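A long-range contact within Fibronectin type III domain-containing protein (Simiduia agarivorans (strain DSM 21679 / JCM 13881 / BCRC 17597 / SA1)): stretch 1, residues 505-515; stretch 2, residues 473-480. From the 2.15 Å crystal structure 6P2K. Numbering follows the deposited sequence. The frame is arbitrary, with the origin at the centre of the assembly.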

# COMPACT_ATOMS: atom_id res chain seq x y z
N GLY B 505 1.80 15.32 28.73
CA GLY B 505 2.20 15.97 29.96
C GLY B 505 3.00 17.24 29.79
O GLY B 505 3.49 17.78 30.79
N LEU B 506 3.16 17.73 28.57
CA LEU B 506 3.83 19.00 28.35
C LEU B 506 2.84 20.14 28.55
O LEU B 506 1.81 20.17 27.87
CB LEU B 506 4.43 19.06 26.95
CG LEU B 506 5.24 20.31 26.59
CD1 LEU B 506 6.54 20.38 27.39
CD2 LEU B 506 5.53 20.35 25.09
N PRO B 507 3.09 21.07 29.46
CA PRO B 507 2.10 22.11 29.77
C PRO B 507 1.95 23.12 28.64
O PRO B 507 2.69 23.13 27.66
CB PRO B 507 2.66 22.77 31.04
CG PRO B 507 4.12 22.52 30.97
CD PRO B 507 4.29 21.19 30.30
N LYS B 508 0.96 24.00 28.82
CA LYS B 508 0.49 24.88 27.75
C LYS B 508 1.39 26.08 27.50
O LYS B 508 1.15 26.82 26.54
CB LYS B 508 -0.92 25.37 28.06
CG LYS B 508 -0.96 26.53 29.05
CD LYS B 508 -2.24 26.55 29.89
CE LYS B 508 -3.48 26.68 29.02
NZ LYS B 508 -4.74 26.65 29.82
N GLY B 509 2.42 26.31 28.32
CA GLY B 509 3.27 27.47 28.12
C GLY B 509 4.04 27.38 26.82
O GLY B 509 4.52 26.31 26.43
N VAL B 510 4.16 28.52 26.13
CA VAL B 510 4.86 28.58 24.85
C VAL B 510 6.27 28.04 25.01
O VAL B 510 7.00 28.42 25.93
CB VAL B 510 4.87 30.02 24.31
CG1 VAL B 510 5.82 30.15 23.13
CG2 VAL B 510 3.46 30.45 23.91
N LEU B 511 6.66 27.12 24.12
CA LEU B 511 8.02 26.59 24.09
C LEU B 511 8.90 27.61 23.37
O LEU B 511 9.17 27.51 22.17
CB LEU B 511 8.07 25.23 23.41
CG LEU B 511 6.98 24.21 23.75
CD1 LEU B 511 7.16 22.93 22.95
CD2 LEU B 511 6.98 23.92 25.24
N ARG B 512 9.35 28.62 24.12
CA ARG B 512 10.02 29.75 23.48
C ARG B 512 11.30 29.33 22.77
O ARG B 512 11.69 29.96 21.78
CB ARG B 512 10.30 30.86 24.49
CG ARG B 512 10.62 32.17 23.80
CD ARG B 512 10.69 33.35 24.75
NE ARG B 512 11.07 34.55 24.02
CZ ARG B 512 11.80 35.54 24.53
NH1 ARG B 512 12.23 35.48 25.78
NH2 ARG B 512 12.10 36.60 23.77
N ASP B 513 11.97 28.29 23.25
CA ASP B 513 12.99 27.65 22.43
C ASP B 513 12.88 26.14 22.55
O ASP B 513 12.41 25.60 23.56
CB ASP B 513 14.42 28.11 22.77
CG ASP B 513 15.43 27.82 21.64
OD1 ASP B 513 15.11 28.00 20.43
OD2 ASP B 513 16.57 27.42 21.98
N VAL B 514 13.30 25.47 21.48
CA VAL B 514 13.38 24.03 21.37
C VAL B 514 14.74 23.74 20.76
O VAL B 514 15.11 24.34 19.75
CB VAL B 514 12.26 23.46 20.48
CG1 VAL B 514 12.48 21.99 20.19
CG2 VAL B 514 10.89 23.71 21.10
N ALA B 515 15.51 22.85 21.39
CA ALA B 515 16.87 22.61 20.93
C ALA B 515 17.24 21.14 21.04
O ALA B 515 16.87 20.47 22.01
CB ALA B 515 17.88 23.47 21.71
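Stretch 2 473-480: GAHNGRLW

Stretch 2 turns at His475 (phi/psi -79/-38) and is extended from Asn476 to Trp480, loop up to Gly477 and strand from Arg478. It passes over the loop of stretch 1 and continues in roughly the same direction as the strand that follows: the two strand axes make an angle of 33° (signed crossing angle -33°) and come no closer than 8.7 Å. That spacing is filled by side chains, whereas the loops meet backbone to backbone, with Gly477 CA 3.6 Å from Val510 CA.

Gly477 is the key to the close approach. Gly477 N donates a hydrogen bond to Lys508 O at 2.9 Å with an N-H...O angle of 158°, and Gly477 CA lies 3.3 Å from Gly509 O in a CA-H...O contact. A CB on Gly477 would point toward stretch 1, only 2.1 Å from Gly509 O and 3.0 Å from Leu511 N. The phi/psi of -91/130 is ordinary for any residue, so it is the packing, not the backbone angles, that excludes a side chain. A water donates through its O to both His475 O (2.8 Å) and Lys508 O (3.2 Å), so the Lys508 carbonyl serves two donors.

The side chains around the glycine turn aside from the contact. Asn476 leaves sideways with chi1 p (42°), and Asn476 CB touches Lys508 O at 3.1 Å; its end leads away from stretch 1, where Asn476 OD1 accepts a weak hydrogen bond from Arg478 NE at 3.2 Å. Arg478 itself points away, with chi1 m and chi2 and chi3 both t, an extended arm whose guanidinium finds partners elsewhere in the structure. Lys508 likewise starts sideways, with chi1 p, and brings Lys508 CB within 4.3 Å of Asn476 CB before its end leads away.

Apolar side chains close the contact beyond the glycine as well as before it. Val510, chi1 t, lays Val510 CG2 4.0 Å from Ala474 CB and 3.7 Å from Asn476 C, packing on backbone as much as on side chain. Further along, Leu479 points toward stretch 1 in the tp rotamer and meets three residues. Leu479 CB lies 4.1 Å from Leu511 CD1 and 4.5 Å from Leu506 CD2, while Leu479 CD1 reaches Val514 CG1 at 4.1 Å. Leu511 starts sideways, but its mt rotamer brings its end nearer, with Leu511 CD1 also 3.9 Å from Arg478 C. Leu506, also tp, and Val514, chi1 t, both point toward stretch 2. Glycine on stretch 2 allows the backbones to touch, and the partner across from it is Val510, whose side chain leaves sideways; leucine and valine fill the wider gap between the strands.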

# COMPACT_ATOMS: atom_id res chain seq x y z
N GLY B 473 1.39 36.86 18.98
CA GLY B 473 0.61 36.45 20.13
C GLY B 473 0.37 34.95 20.17
O GLY B 473 -0.78 34.50 20.12
N ALA B 474 1.45 34.18 20.27
CA ALA B 474 1.36 32.72 20.29
C ALA B 474 0.49 32.25 21.45
O ALA B 474 0.67 32.69 22.59
CB ALA B 474 2.75 32.11 20.38
N HIS B 475 -0.43 31.33 21.17
CA HIS B 475 -1.42 30.96 22.17
C HIS B 475 -0.87 29.98 23.20
O HIS B 475 -1.20 30.08 24.38
CB HIS B 475 -2.66 30.37 21.49
CG HIS B 475 -3.47 31.39 20.75
ND1 HIS B 475 -4.12 31.11 19.57
CD2 HIS B 475 -3.72 32.70 21.01
CE1 HIS B 475 -4.75 32.19 19.14
NE2 HIS B 475 -4.51 33.17 20.00
N ASN B 476 -0.03 29.03 22.78
CA ASN B 476 0.44 28.01 23.70
C ASN B 476 1.64 27.28 23.09
O ASN B 476 2.01 27.51 21.93
CB ASN B 476 -0.67 27.01 24.05
CG ASN B 476 -1.50 26.63 22.85
OD1 ASN B 476 -1.00 26.05 21.88
ND2 ASN B 476 -2.79 26.95 22.89
N GLY B 477 2.23 26.40 23.89
CA GLY B 477 3.35 25.59 23.43
C GLY B 477 2.87 24.27 22.85
O GLY B 477 2.07 23.57 23.46
N ARG B 478 3.36 23.95 21.65
CA ARG B 478 3.09 22.68 20.99
C ARG B 478 4.36 22.21 20.30
O ARG B 478 5.01 23.00 19.61
CB ARG B 478 1.97 22.80 19.94
CG ARG B 478 0.64 23.30 20.43
CD ARG B 478 -0.31 23.38 19.24
NE ARG B 478 -1.64 23.87 19.58
CZ ARG B 478 -2.71 23.09 19.72
NH1 ARG B 478 -2.60 21.78 19.56
NH2 ARG B 478 -3.88 23.63 20.02
N LEU B 479 4.69 20.94 20.47
CA LEU B 479 5.86 20.35 19.84
C LEU B 479 5.42 19.54 18.62
O LEU B 479 4.67 18.57 18.76
CB LEU B 479 6.62 19.47 20.83
CG LEU B 479 7.90 18.80 20.33
CD1 LEU B 479 8.99 19.83 20.11
CD2 LEU B 479 8.34 17.74 21.31
N TRP B 480 5.87 19.95 17.44
CA TRP B 480 5.57 19.25 16.19
C TRP B 480 6.84 18.66 15.61
O TRP B 480 7.95 19.16 15.84
CB TRP B 480 4.92 20.19 15.17
CG TRP B 480 3.58 20.72 15.60
CD1 TRP B 480 3.34 21.69 16.53
CD2 TRP B 480 2.30 20.32 15.10
NE1 TRP B 480 1.98 21.91 16.64
CE2 TRP B 480 1.32 21.08 15.78
CE3 TRP B 480 1.88 19.38 14.15
CZ2 TRP B 480 -0.04 20.94 15.53
CZ3 TRP B 480 0.52 19.24 13.90
CH2 TRP B 480 -0.42 20.01 14.60
O HOH W 1 -0.02 29.73 26.91